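Local coordinates for protein tRNA endonuclease VMS1 (Saccharomyces cerevisiae, PDB 5WHG) that cleaves polypeptidyl-tRNAs downstream of the ribosome-associated quality control pathway, releasing incompletely made polypeptides for degradation, at residues 20-26 with 224-228; 34-38 with 163-168; 73-77 with 305-309; 207-213 with 310-316. All blocks are in the same frame, centred on the assembly; numbering follows the deposited sequence.

Contact 1: residues 20-26 with 224-228; sequences NDLYIFD and SHQRL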
loop_
_atom_site.group_PDB
_atom_site.type_symbol
_atom_site.label_atom_id
_atom_site.label_comp_id
_atom_site.label_asym_id
_atom_site.label_seq_id
_atom_site.Cartn_x
_atom_site.Cartn_y
_atom_site.Cartn_z
ATOM N N ASN A 20 15.501 2.568 8.302
ATOM C CA ASN A 20 14.714 1.706 9.176
ATOM C C ASN A 20 13.854 2.497 10.149
ATOM O O ASN A 20 12.838 1.978 10.624
ATOM C CB ASN A 20 15.646 0.769 9.958
ATOM C CG ASN A 20 15.451 -0.687 9.592
ATOM O OD1 ASN A 20 14.369 -1.088 9.173
ATOM N ND2 ASN A 20 16.500 -1.486 9.749
ATOM N N ASP A 21 14.244 3.733 10.463
ATOM C CA ASP A 21 13.531 4.587 11.400
ATOM C C ASP A 21 12.502 5.482 10.703
ATOM O O ASP A 21 12.038 6.465 11.299
ATOM C CB ASP A 21 14.519 5.458 12.195
ATOM C CG ASP A 21 15.683 4.665 12.802
ATOM O OD1 ASP A 21 15.496 3.489 13.189
ATOM O OD2 ASP A 21 16.793 5.238 12.903
ATOM N N LEU A 22 12.137 5.160 9.461
ATOM C CA LEU A 22 11.380 6.067 8.615
ATOM C C LEU A 22 10.157 5.403 8.000
ATOM O O LEU A 22 9.486 6.023 7.163
ATOM C CB LEU A 22 12.279 6.632 7.507
ATOM C CG LEU A 22 13.386 7.566 8.002
ATOM C CD1 LEU A 22 14.322 7.975 6.872
ATOM C CD2 LEU A 22 12.800 8.801 8.691
ATOM N N TYR A 23 9.860 4.162 8.377
ATOM C CA TYR A 23 8.677 3.489 7.856
ATOM C C TYR A 23 7.419 4.159 8.399
ATOM O O TYR A 23 7.197 4.196 9.615
ATOM C CB TYR A 23 8.694 2.009 8.220
ATOM C CG TYR A 23 7.614 1.204 7.529
ATOM C CD1 TYR A 23 7.607 1.054 6.150
ATOM C CD2 TYR A 23 6.609 0.587 8.254
ATOM C CE1 TYR A 23 6.630 0.317 5.521
ATOM C CE2 TYR A 23 5.626 -0.155 7.623
ATOM C CZ TYR A 23 5.644 -0.284 6.265
ATOM O OH TYR A 23 4.670 -1.019 5.645
ATOM N N ILE A 24 6.582 4.657 7.488
ATOM C CA ILE A 24 5.432 5.465 7.859
ATOM C C ILE A 24 4.460 4.744 8.796
ATOM O O ILE A 24 3.758 5.400 9.572
ATOM C CB ILE A 24 4.752 5.941 6.561
ATOM C CG1 ILE A 24 5.648 6.979 5.878
ATOM C CG2 ILE A 24 3.383 6.528 6.841
ATOM C CD1 ILE A 24 5.361 7.140 4.407
ATOM N N PHE A 25 4.433 3.409 8.794
ATOM C CA PHE A 25 3.499 2.665 9.633
ATOM C C PHE A 25 4.144 2.088 10.892
ATOM O O PHE A 25 3.545 1.227 11.548
ATOM C CB PHE A 25 2.838 1.559 8.816
ATOM C CG PHE A 25 2.101 2.068 7.609
ATOM C CD1 PHE A 25 1.018 2.929 7.758
ATOM C CD2 PHE A 25 2.497 1.707 6.332
ATOM C CE1 PHE A 25 0.333 3.409 6.660
ATOM C CE2 PHE A 25 1.816 2.184 5.225
ATOM C CZ PHE A 25 0.728 3.031 5.390
ATOM N N ASP A 26 5.337 2.561 11.252
ATOM C CA ASP A 26 6.087 2.011 12.371
ATOM C C ASP A 26 7.092 3.039 12.889
ATOM O O ASP A 26 8.225 2.695 13.231
ATOM C CB ASP A 26 6.786 0.721 11.935
ATOM C CG ASP A 26 7.313 -0.099 13.104
ATOM O OD1 ASP A 26 7.076 0.292 14.273
ATOM O OD2 ASP A 26 7.967 -1.137 12.837
ATOM N N SER A 224 0.364 -5.977 3.406
ATOM C CA SER A 224 0.107 -5.597 4.786
ATOM C C SER A 224 0.940 -4.383 5.168
ATOM O O SER A 224 2.114 -4.282 4.807
ATOM C CB SER A 224 0.438 -6.748 5.729
ATOM O OG SER A 224 0.937 -6.244 6.956
ATOM N N HIS A 225 0.339 -3.467 5.924
ATOM C CA HIS A 225 1.100 -2.330 6.419
ATOM C C HIS A 225 2.110 -2.723 7.489
ATOM O O HIS A 225 3.015 -1.934 7.781
ATOM C CB HIS A 225 0.151 -1.252 6.941
ATOM C CG HIS A 225 -0.731 -0.661 5.881
ATOM N ND1 HIS A 225 -1.492 0.470 6.089
ATOM C CD2 HIS A 225 -0.967 -1.041 4.599
ATOM C CE1 HIS A 225 -2.174 0.752 4.988
ATOM N NE2 HIS A 225 -1.870 -0.147 4.068
ATOM N N GLN A 226 2.015 -3.928 8.047
ATOM C CA GLN A 226 2.997 -4.375 9.024
ATOM C C GLN A 226 4.240 -4.908 8.325
ATOM O O GLN A 226 4.139 -5.712 7.395
ATOM C CB GLN A 226 2.403 -5.461 9.921
ATOM C CG GLN A 226 3.237 -5.760 11.178
ATOM C CD GLN A 226 2.928 -4.786 12.305
ATOM O OE1 GLN A 226 2.434 -3.677 12.072
ATOM N NE2 GLN A 226 3.199 -5.202 13.538
ATOM N N ARG A 227 5.412 -4.493 8.803
ATOM C CA ARG A 227 6.693 -4.951 8.276
ATOM C C ARG A 227 7.111 -6.279 8.910
ATOM O O ARG A 227 6.384 -6.877 9.705
ATOM C CB ARG A 227 7.762 -3.895 8.517
ATOM C CG ARG A 227 7.879 -2.840 7.448
ATOM C CD ARG A 227 9.117 -1.995 7.714
ATOM N NE ARG A 227 9.249 -1.676 9.135
ATOM C CZ ARG A 227 10.293 -1.051 9.673
ATOM N NH1 ARG A 227 11.314 -0.671 8.911
ATOM N NH2 ARG A 227 10.313 -0.805 10.975
ATOM N N LEU A 228 8.307 -6.740 8.568
ATOM C CA LEU A 228 8.808 -8.029 9.034
ATOM C C LEU A 228 10.216 -7.854 9.612
ATOM O O LEU A 228 10.630 -6.764 10.030
ATOM C CB LEU A 228 8.772 -9.061 7.892
ATOM C CG LEU A 228 7.454 -9.417 7.174
ATOM C CD1 LEU A 228 7.679 -10.475 6.092
ATOM C CD2 LEU A 228 6.346 -9.878 8.119
#
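Arg227 lies along one face of the Tyr23 ring, its guanidinium plane 9° from the ring plane. CB starts its chain in the loop 224-228. CG sits over the middle of the ring, a CH-pi contact 3.6 Å from the Tyr23 centroid. CD moves on over the ring, 3.5 Å from Tyr23 CG. A bend at chi3 (-42°) lets the rest of the chain stay on that face, with NE 3.6 Å from Tyr23 CD2. CZ ends up over Tyr23 CB. At the tip the two nitrogens part. NH1 makes a weak bond to Asn20 OD1. Arg227 NH2 forms a salt bridge with Asp26 OD2 at 3.0 Å; OD2 lies close to the guanidinium plane, while NH2 approaches from above the carboxylate plane. At the far end of the tyrosine, Tyr23 OH donates to His225 O at 2.9 Å. His225 and Phe25 form an offset stack, centroids 4.2 Å apart and planes at 22°. His225 NE2 is hydrogen-bonded to Ser208 of strand 207-214. The contact ties the loop before helix 29-34 to the end of strand 217-224 in the VLRF1 region. Trp358 of helix 351-362 and Trp198 of helix 191-198 flank the stacked rings.

Contact 2: residues 34-38 with 163-168; sequences SLKLM and IYFKSK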
loop_
_atom_site.group_PDB
_atom_site.type_symbol
_atom_site.label_atom_id
_atom_site.label_comp_id
_atom_site.label_asym_id
_atom_site.label_seq_id
_atom_site.Cartn_x
_atom_site.Cartn_y
_atom_site.Cartn_z
ATOM N N SER A 34 7.709 14.790 17.148
ATOM C CA SER A 34 8.503 15.904 16.647
ATOM C C SER A 34 7.982 16.446 15.319
ATOM O O SER A 34 8.116 17.647 15.068
ATOM C CB SER A 34 9.987 15.500 16.516
ATOM O OG SER A 34 10.298 14.866 15.278
ATOM N N LEU A 35 7.369 15.600 14.481
ATOM C CA LEU A 35 6.874 16.018 13.168
ATOM C C LEU A 35 5.984 17.256 13.256
ATOM O O LEU A 35 5.038 17.304 14.049
ATOM C CB LEU A 35 6.097 14.872 12.527
ATOM C CG LEU A 35 6.904 13.637 12.131
ATOM C CD1 LEU A 35 6.080 12.730 11.215
ATOM C CD2 LEU A 35 8.247 14.013 11.474
ATOM N N LYS A 36 6.291 18.256 12.424
ATOM C CA LYS A 36 5.558 19.517 12.375
ATOM C C LYS A 36 5.257 19.851 10.922
ATOM O O LYS A 36 6.178 19.924 10.099
ATOM C CB LYS A 36 6.359 20.666 13.011
ATOM C CG LYS A 36 7.005 20.374 14.360
ATOM C CD LYS A 36 5.987 20.234 15.486
ATOM C CE LYS A 36 6.681 20.357 16.841
ATOM N NZ LYS A 36 5.738 20.502 17.988
ATOM N N LEU A 37 3.976 20.075 10.609
ATOM C CA LEU A 37 3.544 20.225 9.223
ATOM C C LEU A 37 3.904 21.593 8.655
ATOM O O LEU A 37 3.592 22.627 9.255
ATOM C CB LEU A 37 2.039 20.022 9.104
ATOM C CG LEU A 37 1.593 20.306 7.664
ATOM C CD1 LEU A 37 1.888 19.103 6.762
ATOM C CD2 LEU A 37 0.143 20.743 7.578
HETATM N N MSE A 38 4.513 21.595 7.471
HETATM C CA MSE A 38 4.820 22.827 6.758
HETATM C C MSE A 38 3.646 23.412 5.957
HETATM O O MSE A 38 2.955 22.694 5.241
HETATM C CB MSE A 38 5.986 22.589 5.816
HETATM C CG MSE A 38 6.264 23.774 4.933
HETATM SE SE MSE A 38 7.946 23.595 4.005
HETATM C CE MSE A 38 9.076 23.099 5.513
ATOM N N ILE A 163 3.859 16.004 0.948
ATOM C CA ILE A 163 3.564 16.781 2.141
ATOM C C ILE A 163 4.821 16.734 3.001
ATOM O O ILE A 163 5.521 15.712 3.016
ATOM C CB ILE A 163 2.324 16.208 2.865
ATOM C CG1 ILE A 163 1.052 16.654 2.145
ATOM C CG2 ILE A 163 2.291 16.578 4.332
ATOM C CD1 ILE A 163 -0.214 16.234 2.833
ATOM N N TYR A 164 5.140 17.853 3.668
ATOM C CA TYR A 164 6.429 18.036 4.335
ATOM C C TYR A 164 6.267 18.239 5.834
ATOM O O TYR A 164 5.304 18.872 6.288
ATOM C CB TYR A 164 7.187 19.231 3.763
ATOM C CG TYR A 164 7.338 19.197 2.266
ATOM C CD1 TYR A 164 8.346 18.461 1.672
ATOM C CD2 TYR A 164 6.472 19.908 1.445
ATOM C CE1 TYR A 164 8.492 18.421 0.299
ATOM C CE2 TYR A 164 6.613 19.880 0.071
ATOM C CZ TYR A 164 7.626 19.127 -0.499
ATOM O OH TYR A 164 7.779 19.083 -1.868
ATOM N N PHE A 165 7.228 17.709 6.590
ATOM C CA PHE A 165 7.350 17.964 8.019
ATOM C C PHE A 165 8.769 18.435 8.347
ATOM O O PHE A 165 9.717 18.215 7.583
ATOM C CB PHE A 165 7.006 16.715 8.850
ATOM C CG PHE A 165 5.632 16.182 8.596
ATOM C CD1 PHE A 165 5.411 15.244 7.590
ATOM C CD2 PHE A 165 4.553 16.620 9.350
ATOM C CE1 PHE A 165 4.136 14.750 7.342
ATOM C CE2 PHE A 165 3.268 16.131 9.103
ATOM C CZ PHE A 165 3.064 15.189 8.097
ATOM N N LYS A 166 8.913 19.088 9.504
ATOM C CA LYS A 166 10.212 19.552 9.978
ATOM C C LYS A 166 10.570 18.877 11.300
ATOM O O LYS A 166 9.679 18.508 12.077
ATOM C CB LYS A 166 10.226 21.078 10.150
ATOM C CG LYS A 166 9.585 21.858 9.003
ATOM C CD LYS A 166 9.928 23.330 9.108
ATOM C CE LYS A 166 8.698 24.234 9.067
ATOM N NZ LYS A 166 8.992 25.598 9.682
ATOM N N SER A 167 11.889 18.733 11.558
ATOM C CA SER A 167 12.393 18.051 12.757
ATOM C C SER A 167 13.914 18.097 12.946
ATOM O O SER A 167 14.415 18.962 13.677
ATOM C CB SER A 167 11.934 16.590 12.755
ATOM O OG SER A 167 12.132 16.039 11.477
ATOM N N LYS A 168 14.654 17.157 12.326
ATOM C CA LYS A 168 16.073 16.888 12.624
ATOM C C LYS A 168 16.939 17.067 11.379
ATOM O O LYS A 168 17.026 16.160 10.548
ATOM C CB LYS A 168 16.257 15.474 13.186
ATOM C CG LYS A 168 15.497 15.257 14.478
ATOM C CD LYS A 168 15.938 14.025 15.229
ATOM C CE LYS A 168 15.455 14.111 16.677
ATOM N NZ LYS A 168 13.985 14.170 16.766
#
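Leu37 has CG anti to the backbone N (chi1 175°), and this sends CD1 across to Ile163 CG2, 3.5 Å away. Phe165 has CG beside its own N and anti to the carbonyl carbon (chi1 -58°), which turns the ring toward Leu35 and Leu37. Leu35 CD1 lies over one face of that ring. Leu35 CB is 3.9 Å from Phe165 CD2, and Leu37 CD1 is 4.0 Å from Phe165 CE2. The backbones form an antiparallel pair. Leu37 and Phe165 are its non-hydrogen-bonded pair, with CA atoms 4.6 Å apart. On one flank Lys166 N donates to Lys36 O at 2.9 Å, in the carbonyl plane and on a lone pair. On the other, Met38 N donates to Tyr164 O at 3.1 Å in a nearly straight bond, from above the carbonyl plane. Met38 is selenomethionine. Its chain bends at chi3 and brings CE to 3.7 Å from Lys166 CD, while SE makes an oblique Met-aromatic contact with the Tyr164 ring. An alanine at Phe165 would remove the ring and is likely to open a gap beside Leu35 and Leu37, taking away part of the surface they pack on. The short, weakly bonded strand 36-37 lies at one edge of a four-stranded antiparallel sheet, with 162-166 next and 176-179 beyond. Leu195 and Asn192 of helix 191-198 touch Phe165, placing the helix against this face of the sheet.

Contact 3: residues 73-77 with 305-309; sequences KRNLR and PYLSK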
loop_
_atom_site.group_PDB
_atom_site.type_symbol
_atom_site.label_atom_id
_atom_site.label_comp_id
_atom_site.label_asym_id
_atom_site.label_seq_id
_atom_site.Cartn_x
_atom_site.Cartn_y
_atom_site.Cartn_z
ATOM N N LYS A 73 -4.934 -12.883 8.134
ATOM C CA LYS A 73 -5.401 -13.392 6.850
ATOM C C LYS A 73 -6.812 -13.962 6.970
ATOM O O LYS A 73 -7.708 -13.598 6.202
ATOM C CB LYS A 73 -4.418 -14.450 6.351
ATOM C CG LYS A 73 -4.105 -14.426 4.879
ATOM C CD LYS A 73 -2.765 -15.092 4.659
ATOM C CE LYS A 73 -2.417 -15.185 3.193
ATOM N NZ LYS A 73 -1.349 -16.214 2.963
ATOM N N ARG A 74 -7.037 -14.838 7.956
ATOM C CA ARG A 74 -8.359 -15.435 8.118
ATOM C C ARG A 74 -9.438 -14.370 8.274
ATOM O O ARG A 74 -10.527 -14.497 7.708
ATOM C CB ARG A 74 -8.381 -16.386 9.317
ATOM C CG ARG A 74 -9.633 -16.219 10.158
ATOM C CD ARG A 74 -10.043 -17.446 10.915
ATOM N NE ARG A 74 -11.205 -17.124 11.736
ATOM C CZ ARG A 74 -11.826 -18.001 12.509
ATOM N NH1 ARG A 74 -11.393 -19.250 12.553
ATOM N NH2 ARG A 74 -12.875 -17.630 13.233
ATOM N N ASN A 75 -9.157 -13.311 9.029
ATOM C CA ASN A 75 -10.215 -12.360 9.339
ATOM C C ASN A 75 -10.421 -11.363 8.206
ATOM O O ASN A 75 -11.562 -11.000 7.903
ATOM C CB ASN A 75 -9.916 -11.639 10.653
ATOM C CG ASN A 75 -11.101 -10.830 11.148
ATOM O OD1 ASN A 75 -12.259 -11.146 10.852
ATOM N ND2 ASN A 75 -10.822 -9.777 11.899
ATOM N N LEU A 76 -9.334 -10.908 7.571
ATOM C CA LEU A 76 -9.470 -10.103 6.359
ATOM C C LEU A 76 -10.279 -10.839 5.304
ATOM O O LEU A 76 -11.169 -10.256 4.682
ATOM C CB LEU A 76 -8.097 -9.747 5.803
ATOM C CG LEU A 76 -7.280 -8.733 6.591
ATOM C CD1 LEU A 76 -5.863 -8.711 6.064
ATOM C CD2 LEU A 76 -7.922 -7.375 6.467
ATOM N N ARG A 77 -9.989 -12.127 5.101
ATOM C CA ARG A 77 -10.655 -12.986 4.125
ATOM C C ARG A 77 -12.057 -13.400 4.565
ATOM O O ARG A 77 -12.727 -14.134 3.831
ATOM C CB ARG A 77 -9.777 -14.223 3.850
ATOM C CG ARG A 77 -10.031 -14.926 2.516
ATOM C CD ARG A 77 -8.973 -15.974 2.183
ATOM N NE ARG A 77 -9.364 -16.770 1.015
ATOM C CZ ARG A 77 -9.028 -16.497 -0.251
ATOM N NH1 ARG A 77 -8.277 -15.441 -0.545
ATOM N NH2 ARG A 77 -9.442 -17.289 -1.234
ATOM N N PRO A 305 -12.706 -9.866 -0.655
ATOM C CA PRO A 305 -12.755 -9.510 0.780
ATOM C C PRO A 305 -11.629 -8.585 1.187
ATOM O O PRO A 305 -11.859 -7.636 1.948
ATOM C CB PRO A 305 -12.660 -10.869 1.493
ATOM C CG PRO A 305 -13.071 -11.872 0.479
ATOM C CD PRO A 305 -12.669 -11.330 -0.852
ATOM N N TYR A 306 -10.411 -8.856 0.694
ATOM C CA TYR A 306 -9.268 -7.955 0.889
ATOM C C TYR A 306 -9.528 -6.556 0.330
ATOM O O TYR A 306 -9.218 -5.557 0.991
ATOM C CB TYR A 306 -8.022 -8.518 0.208
ATOM C CG TYR A 306 -7.444 -9.776 0.777
ATOM C CD1 TYR A 306 -6.918 -9.800 2.057
ATOM C CD2 TYR A 306 -7.369 -10.926 0.016
ATOM C CE1 TYR A 306 -6.359 -10.935 2.575
ATOM C CE2 TYR A 306 -6.797 -12.067 0.524
ATOM C CZ TYR A 306 -6.298 -12.064 1.811
ATOM O OH TYR A 306 -5.716 -13.191 2.337
ATOM N N LEU A 307 -10.032 -6.471 -0.923
ATOM C CA LEU A 307 -10.188 -5.186 -1.616
ATOM C C LEU A 307 -11.205 -4.277 -0.928
ATOM O O LEU A 307 -11.040 -3.053 -0.922
ATOM C CB LEU A 307 -10.580 -5.401 -3.085
ATOM C CG LEU A 307 -9.456 -6.018 -3.955
ATOM C CD1 LEU A 307 -9.884 -6.429 -5.395
ATOM C CD2 LEU A 307 -8.248 -5.092 -4.005
ATOM N N SER A 308 -12.242 -4.839 -0.320
ATOM C CA SER A 308 -13.210 -3.971 0.337
ATOM C C SER A 308 -12.693 -3.422 1.659
ATOM O O SER A 308 -13.214 -2.411 2.134
ATOM C CB SER A 308 -14.524 -4.717 0.534
ATOM O OG SER A 308 -14.289 -5.895 1.266
ATOM N N LYS A 309 -11.639 -4.012 2.221
ATOM C CA LYS A 309 -11.000 -3.500 3.430
ATOM C C LYS A 309 -9.704 -2.719 3.168
ATOM O O LYS A 309 -9.010 -2.366 4.133
ATOM C CB LYS A 309 -10.700 -4.649 4.403
ATOM C CG LYS A 309 -11.895 -5.531 4.735
ATOM C CD LYS A 309 -11.446 -6.756 5.519
ATOM C CE LYS A 309 -12.625 -7.532 6.104
ATOM N NZ LYS A 309 -13.331 -8.344 5.069
#
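Tyr306 and Leu76 meet where two helices end, helix 66-76 against the short helix 304-308. The first of these carries His68, a zinc ligand of the C2H2-type zinc finger; the second belongs to the VLRF1 region. Leu76 and Tyr306 side chains cross at about a right angle, with Leu76 CB 3.9 Å from Tyr306 CE1. Lys73 runs out past the ring edge, its CG 3.3 Å from Tyr306 OH. Arg77 NH1 comes obliquely to Tyr306 CE2, 3.8 Å away. Its guanidinium plane stands 57° from the ring plane, with CE2 at its edge. Pro305 CB rests on the last turn, 3.6 Å from Leu76 O and close to Arg77 CA. Further out, the Tyr306 hydroxyl is hydrogen-bonded to Glu250 of strand 247-255, which probably helps hold the ring's end in place. Leu249 of that strand and Ile207 of strand 207-214 touch Leu76. A serine in place of Tyr306 would probably open a gap beside Leu76 and leave Glu250 without its hydroxyl partner. Lys309 follows the end of its helix and reaches back over Leu76. Its CD is 3.7 Å from Leu76 CD2. A bend at chi4 (76°) then turns the amine onto the end of helix 66-76, where NZ donates to Leu76 O at 2.9 Å, tilted 24° from the carbonyl plane.

Contact 4: residues 207-213 with 310-316; sequences ISALFMV and CDNIFIR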
loop_
_atom_site.group_PDB
_atom_site.type_symbol
_atom_site.label_atom_id
_atom_site.label_comp_id
_atom_site.label_asym_id
_atom_site.label_seq_id
_atom_site.Cartn_x
_atom_site.Cartn_y
_atom_site.Cartn_z
ATOM N N ILE A 207 -4.320 -2.880 5.359
ATOM C CA ILE A 207 -3.791 -3.385 4.095
ATOM C C ILE A 207 -4.054 -2.369 2.993
ATOM O O ILE A 207 -4.978 -1.552 3.072
ATOM C CB ILE A 207 -4.398 -4.747 3.675
ATOM C CG1 ILE A 207 -5.924 -4.619 3.528
ATOM C CG2 ILE A 207 -3.934 -5.869 4.617
ATOM C CD1 ILE A 207 -6.614 -5.904 3.137
ATOM N N SER A 208 -3.228 -2.449 1.943
ATOM C CA SER A 208 -3.437 -1.727 0.694
ATOM C C SER A 208 -3.272 -2.707 -0.456
ATOM O O SER A 208 -2.652 -3.769 -0.303
ATOM C CB SER A 208 -2.456 -0.552 0.541
ATOM O OG SER A 208 -2.663 0.431 1.544
ATOM N N ALA A 209 -3.823 -2.354 -1.618
ATOM C CA ALA A 209 -3.657 -3.186 -2.808
ATOM C C ALA A 209 -2.707 -2.524 -3.814
ATOM O O ALA A 209 -2.572 -1.302 -3.847
ATOM C CB ALA A 209 -5.022 -3.486 -3.453
ATOM N N LEU A 210 -2.025 -3.342 -4.620
ATOM C CA LEU A 210 -1.101 -2.845 -5.640
ATOM C C LEU A 210 -1.290 -3.625 -6.939
ATOM O O LEU A 210 -1.241 -4.859 -6.942
ATOM C CB LEU A 210 0.356 -2.953 -5.178
ATOM C CG LEU A 210 0.751 -2.468 -3.772
ATOM C CD1 LEU A 210 2.175 -2.928 -3.417
ATOM C CD2 LEU A 210 0.702 -0.988 -3.688
ATOM N N PHE A 211 -1.491 -2.897 -8.036
ATOM C CA PHE A 211 -1.778 -3.459 -9.350
ATOM C C PHE A 211 -1.004 -2.691 -10.417
ATOM O O PHE A 211 -1.062 -1.458 -10.463
ATOM C CB PHE A 211 -3.286 -3.404 -9.639
ATOM C CG PHE A 211 -4.104 -4.320 -8.752
ATOM C CD1 PHE A 211 -4.029 -5.708 -8.908
ATOM C CD2 PHE A 211 -4.934 -3.805 -7.763
ATOM C CE1 PHE A 211 -4.767 -6.564 -8.099
ATOM C CE2 PHE A 211 -5.690 -4.656 -6.947
ATOM C CZ PHE A 211 -5.605 -6.039 -7.109
HETATM N N MSE A 212 -0.269 -3.420 -11.255
HETATM C CA MSE A 212 0.289 -2.869 -12.474
HETATM C C MSE A 212 0.005 -3.779 -13.659
HETATM O O MSE A 212 0.186 -4.986 -13.570
HETATM C CB MSE A 212 1.794 -2.691 -12.360
HETATM C CG MSE A 212 2.273 -1.876 -11.204
HETATM SE SE MSE A 212 4.220 -2.046 -11.091
HETATM C CE MSE A 212 4.494 -1.271 -9.324
ATOM N N VAL A 213 -0.415 -3.205 -14.783
ATOM C CA VAL A 213 -0.655 -3.960 -16.007
ATOM C C VAL A 213 -0.031 -3.180 -17.145
ATOM O O VAL A 213 0.040 -1.949 -17.111
ATOM C CB VAL A 213 -2.166 -4.216 -16.270
ATOM C CG1 VAL A 213 -2.898 -2.925 -16.494
ATOM C CG2 VAL A 213 -2.381 -5.120 -17.457
ATOM N N CYS A 310 -9.344 -2.432 1.912
ATOM C CA CYS A 310 -8.069 -1.750 1.667
ATOM C C CYS A 310 -8.177 -0.257 1.928
ATOM O O CYS A 310 -9.171 0.376 1.567
ATOM C CB CYS A 310 -7.578 -1.954 0.237
ATOM S SG CYS A 310 -6.807 -3.507 -0.022
ATOM N N ASP A 311 -7.130 0.299 2.546
ATOM C CA ASP A 311 -6.973 1.750 2.631
ATOM C C ASP A 311 -6.931 2.366 1.237
ATOM O O ASP A 311 -7.774 3.190 0.876
ATOM C CB ASP A 311 -5.683 2.099 3.389
ATOM C CG ASP A 311 -5.851 2.098 4.908
ATOM O OD1 ASP A 311 -6.574 1.223 5.448
ATOM O OD2 ASP A 311 -5.220 2.969 5.564
ATOM N N ASN A 312 -5.931 1.976 0.447
ATOM C CA ASN A 312 -5.733 2.469 -0.902
ATOM C C ASN A 312 -5.615 1.302 -1.866
ATOM O O ASN A 312 -5.155 0.213 -1.502
ATOM C CB ASN A 312 -4.476 3.340 -1.002
ATOM C CG ASN A 312 -4.550 4.571 -0.113
ATOM O OD1 ASN A 312 -5.379 5.463 -0.312
ATOM N ND2 ASN A 312 -3.669 4.633 0.857
ATOM N N ILE A 313 -6.028 1.551 -3.103
ATOM C CA ILE A 313 -5.826 0.626 -4.208
ATOM C C ILE A 313 -5.038 1.373 -5.293
ATOM O O ILE A 313 -5.607 2.171 -6.050
ATOM C CB ILE A 313 -7.157 0.073 -4.729
ATOM C CG1 ILE A 313 -7.872 -0.679 -3.596
ATOM C CG2 ILE A 313 -6.918 -0.840 -5.905
ATOM C CD1 ILE A 313 -9.399 -0.860 -3.772
ATOM N N PHE A 314 -3.723 1.123 -5.369
ATOM C CA PHE A 314 -2.831 1.759 -6.346
ATOM C C PHE A 314 -2.777 0.946 -7.638
ATOM O O PHE A 314 -2.440 -0.241 -7.613
ATOM C CB PHE A 314 -1.418 1.919 -5.778
ATOM C CG PHE A 314 -1.316 2.964 -4.699
ATOM C CD1 PHE A 314 -1.450 4.317 -5.006
ATOM C CD2 PHE A 314 -1.107 2.598 -3.372
ATOM C CE1 PHE A 314 -1.381 5.282 -4.005
ATOM C CE2 PHE A 314 -1.030 3.562 -2.370
ATOM C CZ PHE A 314 -1.173 4.901 -2.684
ATOM N N ILE A 315 -3.084 1.590 -8.762
ATOM C CA ILE A 315 -3.157 0.933 -10.065
ATOM C C ILE A 315 -2.334 1.722 -11.069
ATOM O O ILE A 315 -2.512 2.939 -11.199
ATOM C CB ILE A 315 -4.606 0.822 -10.576
ATOM C CG1 ILE A 315 -5.512 0.247 -9.506
ATOM C CG2 ILE A 315 -4.677 -0.079 -11.813
ATOM C CD1 ILE A 315 -6.871 -0.176 -10.065
ATOM N N ARG A 316 -1.465 1.041 -11.802
ATOM C CA ARG A 316 -0.854 1.621 -12.995
ATOM C C ARG A 316 -1.356 0.887 -14.229
ATOM O O ARG A 316 -1.118 -0.321 -14.384
ATOM C CB ARG A 316 0.677 1.586 -12.987
ATOM C CG ARG A 316 1.151 2.008 -14.397
ATOM C CD ARG A 316 2.581 2.459 -14.524
ATOM N NE ARG A 316 3.570 1.387 -14.352
ATOM C CZ ARG A 316 3.647 0.262 -15.069
ATOM N NH1 ARG A 316 2.776 -0.021 -16.036
ATOM N NH2 ARG A 316 4.604 -0.608 -14.794
HETATM O O HOH W 1 -7.034 -1.539 5.759
#
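Ala209, Phe211, Ile313 and Ile315 gather on one face of two parallel neighbouring strands in the central mixed beta sheet of the VLRF1 region. The strand axes run 4.7 Å apart and differ by 9° in direction. Phe211 and Ile313 lie side by side and point the same way, with Ile313 CG2 at the edge of the Phe211 ring, 4.0 Å from CD2. Ala209 CB packs on Ile313 CG1 and Cys310 SG. Leu300 of helix 292-302 covers Phe211 on this face. On the reverse face Leu210 and Phe314 run alongside each other, Leu210 CD2 4.0 Å from Phe314 CD2. Helix 351-362 packs there, with Leu361 against Phe314 and Leu354 against Met212, a selenomethionine. Between the faces the backbones join as a ladder. Ala209 uses both its polar atoms, N to Asn312 O and O to Phe314 N. Phe211 does the same with Phe314 O and Arg316 N, and Val213 N closes the row on Arg316 O. Polar groups collect at the ends. At one end Arg316 has CG anti to its N (chi1 171°) and bends at chi3. This brings one guanidinium face over Met212 CB, offset toward the rim, with NH2 4.0 Å from Met212 SE. Arg316 NE is hydrogen-bonded to Thr346. At the other end Asn312 OD1 is hydrogen-bonded to Lys340. There Asp311 N donates to Ile207 O at 2.9 Å, and a water joins Ile207 N at 3.1 Å to Asp311 OD1 at 2.8 Å.

Contact 4 lies nearest the middle of the chain, about 6 Å from its centre. Contacts 1 and 3 both touch it, with centres about 17 Å and 14 Å away. Contact 1 reaches it through His225 and Ser208, and contact 3 through Leu76 and Tyr306 on Ile207. Contact 2 stands apart in a separate four-stranded sheet, about 27 Å from contact 4 and 34 Å from contact 3, between centres. It is nearer contact 1, about 18 Å between centres, and both meet helix 191-198. Along the chain the first segments come in the order 1, 2, 3, 4. Contacts 1 and 3 each cross contact 4, so the N-terminal loop and the helix leaving the zinc finger are both held against the VLRF1 region.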